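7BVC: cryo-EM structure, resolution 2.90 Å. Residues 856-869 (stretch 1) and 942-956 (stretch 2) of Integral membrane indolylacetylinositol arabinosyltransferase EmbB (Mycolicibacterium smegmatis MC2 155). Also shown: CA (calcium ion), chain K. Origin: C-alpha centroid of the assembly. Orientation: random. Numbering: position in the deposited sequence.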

# COMPACT_ATOMS: atom_id res chain seq x y z
N ALA B 856 -13.11 30.53 33.89
CA ALA B 856 -12.06 30.90 32.97
C ALA B 856 -10.78 30.09 33.10
O ALA B 856 -9.95 30.14 32.19
CB ALA B 856 -11.71 32.39 33.12
N HIS B 857 -10.59 29.36 34.20
CA HIS B 857 -9.37 28.57 34.43
C HIS B 857 -9.74 27.12 34.71
O HIS B 857 -9.53 26.62 35.83
CB HIS B 857 -8.57 29.16 35.59
CG HIS B 857 -8.12 30.57 35.37
ND1 HIS B 857 -7.08 30.90 34.53
CD2 HIS B 857 -8.57 31.73 35.89
CE1 HIS B 857 -6.91 32.21 34.54
NE2 HIS B 857 -7.80 32.74 35.35
N PRO B 858 -10.30 26.41 33.73
CA PRO B 858 -10.78 25.05 34.00
C PRO B 858 -9.74 23.96 33.76
O PRO B 858 -10.07 22.96 33.12
CB PRO B 858 -11.94 24.91 33.02
CG PRO B 858 -11.45 25.67 31.82
CD PRO B 858 -10.59 26.81 32.34
N LEU B 859 -8.52 24.10 34.27
CA LEU B 859 -7.51 23.09 34.00
C LEU B 859 -6.41 23.12 35.05
O LEU B 859 -6.11 24.17 35.63
CB LEU B 859 -6.88 23.28 32.61
CG LEU B 859 -7.45 22.50 31.43
CD1 LEU B 859 -6.80 22.95 30.14
CD2 LEU B 859 -7.26 21.01 31.62
N VAL B 860 -5.82 21.95 35.29
CA VAL B 860 -4.54 21.81 35.98
C VAL B 860 -3.67 20.93 35.10
O VAL B 860 -4.04 19.79 34.80
CB VAL B 860 -4.70 21.19 37.38
CG1 VAL B 860 -3.36 20.73 37.91
CG2 VAL B 860 -5.34 22.19 38.33
N VAL B 861 -2.53 21.45 34.67
CA VAL B 861 -1.73 20.78 33.65
C VAL B 861 -0.34 20.49 34.19
O VAL B 861 0.19 21.22 35.03
CB VAL B 861 -1.66 21.63 32.36
CG1 VAL B 861 -0.86 22.90 32.59
CG2 VAL B 861 -1.07 20.83 31.22
N ILE B 862 0.23 19.37 33.73
CA ILE B 862 1.57 18.95 34.13
C ILE B 862 2.35 18.60 32.88
O ILE B 862 1.93 17.74 32.10
CB ILE B 862 1.53 17.74 35.09
CG1 ILE B 862 0.94 18.14 36.44
CG2 ILE B 862 2.92 17.16 35.27
CD1 ILE B 862 0.89 17.01 37.43
N THR B 863 3.50 19.25 32.68
CA THR B 863 4.35 18.96 31.54
C THR B 863 5.21 17.74 31.87
O THR B 863 5.97 17.76 32.84
CB THR B 863 5.23 20.16 31.20
OG1 THR B 863 4.47 21.37 31.33
CG2 THR B 863 5.74 20.05 29.77
N ALA B 864 5.09 16.69 31.06
CA ALA B 864 5.75 15.44 31.38
C ALA B 864 6.21 14.73 30.12
O ALA B 864 5.71 14.98 29.02
CB ALA B 864 4.83 14.51 32.19
N ALA B 865 7.18 13.84 30.30
CA ALA B 865 7.67 12.96 29.24
C ALA B 865 7.77 11.55 29.78
O ALA B 865 7.65 11.30 30.99
CB ALA B 865 9.03 13.43 28.72
N GLY B 866 8.00 10.60 28.88
CA GLY B 866 8.22 9.23 29.29
C GLY B 866 7.31 8.21 28.63
O GLY B 866 7.16 8.20 27.41
N THR B 867 6.71 7.34 29.44
CA THR B 867 5.79 6.30 28.99
C THR B 867 4.52 6.33 29.83
O THR B 867 4.01 5.31 30.29
CB THR B 867 6.48 4.94 29.01
OG1 THR B 867 5.64 3.95 28.40
CG2 THR B 867 6.87 4.51 30.43
N ILE B 868 3.98 7.54 30.01
CA ILE B 868 2.85 7.74 30.91
C ILE B 868 1.64 6.94 30.43
O ILE B 868 1.48 6.65 29.24
CB ILE B 868 2.51 9.24 30.98
CG1 ILE B 868 3.78 10.06 31.22
CG2 ILE B 868 1.52 9.52 32.09
CD1 ILE B 868 4.48 9.71 32.49
N THR B 869 0.77 6.57 31.37
CA THR B 869 -0.52 5.98 31.07
C THR B 869 -1.61 7.01 31.34
O THR B 869 -1.52 7.79 32.29
CB THR B 869 -0.77 4.71 31.89
OG1 THR B 869 -2.01 4.10 31.49
CG2 THR B 869 -0.82 5.01 33.38
N GLY B 942 14.03 1.26 28.27
CA GLY B 942 13.19 2.15 27.51
C GLY B 942 11.85 2.43 28.16
O GLY B 942 10.90 2.83 27.49
N ASP B 943 11.77 2.22 29.48
CA ASP B 943 10.56 2.50 30.25
C ASP B 943 10.94 3.45 31.38
O ASP B 943 11.50 3.03 32.40
CB ASP B 943 9.93 1.22 30.78
CG ASP B 943 9.33 0.36 29.69
OD1 ASP B 943 8.92 0.93 28.65
OD2 ASP B 943 9.26 -0.87 29.86
N TRP B 944 10.63 4.73 31.20
CA TRP B 944 11.02 5.78 32.14
C TRP B 944 9.95 6.85 32.14
O TRP B 944 9.06 6.87 31.29
CB TRP B 944 12.39 6.36 31.77
CG TRP B 944 12.41 6.92 30.39
CD1 TRP B 944 12.59 6.23 29.23
CD2 TRP B 944 12.22 8.29 30.01
NE1 TRP B 944 12.53 7.07 28.15
CE2 TRP B 944 12.31 8.35 28.61
CE3 TRP B 944 11.99 9.47 30.72
CZ2 TRP B 944 12.17 9.54 27.90
CZ3 TRP B 944 11.86 10.65 30.02
CH2 TRP B 944 11.95 10.68 28.63
N ILE B 945 10.04 7.77 33.10
CA ILE B 945 9.13 8.91 33.21
C ILE B 945 9.93 10.14 33.62
O ILE B 945 11.10 10.05 34.00
CB ILE B 945 7.97 8.66 34.19
CG1 ILE B 945 8.50 8.34 35.59
CG2 ILE B 945 7.07 7.54 33.71
CD1 ILE B 945 7.44 7.85 36.54
N ALA B 946 9.27 11.29 33.55
CA ALA B 946 9.84 12.58 33.93
C ALA B 946 8.70 13.57 34.08
O ALA B 946 7.77 13.57 33.27
CB ALA B 946 10.85 13.07 32.88
N VAL B 947 8.77 14.41 35.11
CA VAL B 947 7.65 15.26 35.49
C VAL B 947 8.15 16.68 35.72
O VAL B 947 9.31 17.00 35.52
CB VAL B 947 6.91 14.73 36.74
CG1 VAL B 947 6.21 13.42 36.43
CG2 VAL B 947 7.88 14.55 37.90
N THR B 948 7.22 17.54 36.16
CA THR B 948 7.48 18.93 36.47
C THR B 948 6.34 19.43 37.35
O THR B 948 5.26 18.83 37.35
CB THR B 948 7.60 19.77 35.18
OG1 THR B 948 8.31 20.98 35.45
CG2 THR B 948 6.22 20.16 34.68
N PRO B 949 6.55 20.50 38.12
CA PRO B 949 5.51 20.96 39.05
C PRO B 949 4.21 21.29 38.33
O PRO B 949 4.21 21.58 37.12
CB PRO B 949 6.13 22.21 39.68
CG PRO B 949 7.35 22.52 38.86
CD PRO B 949 7.82 21.20 38.37
N PRO B 950 3.08 21.24 39.04
CA PRO B 950 1.78 21.44 38.38
C PRO B 950 1.51 22.91 38.07
O PRO B 950 1.95 23.81 38.79
CB PRO B 950 0.78 20.90 39.40
CG PRO B 950 1.59 20.20 40.45
CD PRO B 950 2.93 20.85 40.44
N ARG B 951 0.77 23.13 36.99
CA ARG B 951 0.50 24.46 36.47
C ARG B 951 -0.99 24.63 36.22
O ARG B 951 -1.63 23.74 35.65
CB ARG B 951 1.28 24.70 35.17
CG ARG B 951 0.92 25.97 34.42
CD ARG B 951 1.92 26.26 33.32
NE ARG B 951 1.65 25.51 32.11
CZ ARG B 951 2.32 24.42 31.74
NH1 ARG B 951 2.00 23.79 30.61
NH2 ARG B 951 3.30 23.95 32.49
N VAL B 952 -1.54 25.76 36.66
CA VAL B 952 -2.93 26.10 36.36
C VAL B 952 -2.93 27.21 35.31
O VAL B 952 -2.79 28.40 35.63
CB VAL B 952 -3.71 26.46 37.64
CG1 VAL B 952 -3.05 27.60 38.41
CG2 VAL B 952 -5.15 26.80 37.30
N PRO B 953 -3.08 26.86 34.03
CA PRO B 953 -2.85 27.85 32.97
C PRO B 953 -3.94 28.90 32.89
O PRO B 953 -5.10 28.66 33.22
CB PRO B 953 -2.83 26.99 31.70
CG PRO B 953 -3.55 25.75 32.05
CD PRO B 953 -3.30 25.51 33.50
N GLU B 954 -3.54 30.09 32.44
CA GLU B 954 -4.46 31.16 32.08
C GLU B 954 -4.57 31.19 30.56
O GLU B 954 -3.57 31.32 29.86
CB GLU B 954 -3.96 32.50 32.61
CG GLU B 954 -4.68 33.70 32.02
CD GLU B 954 -4.45 34.97 32.81
OE1 GLU B 954 -5.25 35.25 33.73
OE2 GLU B 954 -3.47 35.69 32.52
N LEU B 955 -5.80 31.06 30.05
CA LEU B 955 -6.04 30.80 28.64
C LEU B 955 -6.64 32.02 27.95
O LEU B 955 -6.98 33.03 28.58
CB LEU B 955 -6.95 29.58 28.48
CG LEU B 955 -6.36 28.26 28.97
CD1 LEU B 955 -7.46 27.25 29.26
CD2 LEU B 955 -5.37 27.72 27.96
N GLN B 956 -6.77 31.91 26.63
CA GLN B 956 -7.30 32.97 25.78
C GLN B 956 -7.66 32.35 24.43
O GLN B 956 -7.01 31.40 23.99
CB GLN B 956 -6.29 34.10 25.59
CG GLN B 956 -6.87 35.35 24.95
CD GLN B 956 -5.84 36.46 24.80
OE1 GLN B 956 -6.17 37.59 24.45
NE2 GLN B 956 -4.58 36.13 25.08
CA CA K . 12.71 2.08 34.59

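A polar group buried in a protein interior must find a partner, and where two antiparallel chains cannot keep a continuous ladder, side chains often supply what the backbone does not. The pairing of residues 856-869 with 942-956 in the arabinosyltransferase EmbB is a compact example. Strand 860-866 runs antiparallel to strand 945-947, their directions 167° apart and their axes approaching to 4.6 Å, and the two stretches together bury 1105 Å². The pairing is nevertheless broken: V861 lies opposite R951 in a single bridge, whereas A865 pairs with A946, and the register shifts by one residue between them.

Each of these two pairs satisfies its backbone reciprocally. V861 N donates to R951 O at 2.6 Å, almost perfectly straight at 178°, and R951 N returns a bond to V861 O at 2.8 Å. At the second pair, A865 N donates to A946 O at 3.0 Å, while the return bond from A946 N to A865 O, also 3.0 Å, is weak because its angle falls to 126°. The acceptor A865 O is also approached by I945 CA, at 3.6 Å, in a CA-H...O contact. A further weak bond, from T867 N to W944 O at 3.0 Å, continues the pairing just past the strand.

Between the two ladders prolines interrupt the second stretch. P949 and P950 have no amide hydrogen to offer, so neither can donate a backbone bond. Here the R951 side chain reaches across: its NH2 donates to T863 OG1 at 3.1 Å and 167°, with the hydroxyl lying at the edge of the guanidinium, near its plane, where an N-H bond can point directly at it. One face of the same group is covered by V861 CG1, so the charged end combines an in-plane polar contact with apolar packing. R951 NH1 is hydrogen-bonded elsewhere in the structure.

At the other end of the interface, H857 takes up the bonding beyond the strand. Its ND1 donates to P953 O at 3.3 Å and 167°, a long but well-aimed bond, with the acceptor near the plane of the imidazole. Proline carbonyls remain good acceptors even though the proline nitrogen cannot donate. Apolar contacts fill in around these bonds: V861 CG1 meets P953 CD at 3.7 Å, L859 CB lies 4.2 Å from P953 CG, and I862 CG1 is 4.1 Å from P950 CB.

The closest CA-CA approach, 4.0 Å between G866 CA and I945 CA, falls where the first stretch has a glycine. A CB here would clash with W944 O and I945 CA, and the backbone angles by themselves call for glycine. Its bare CA sits over the face of the W944 six-membered ring, 3.9 Å from the centroid, in a CH-pi contact. Nearby, I868 CD1 packs against I945 CG2 at 3.6 Å. Finally, D943 O binds the calcium ion at 2.7 Å, so this carbonyl is satisfied by a metal.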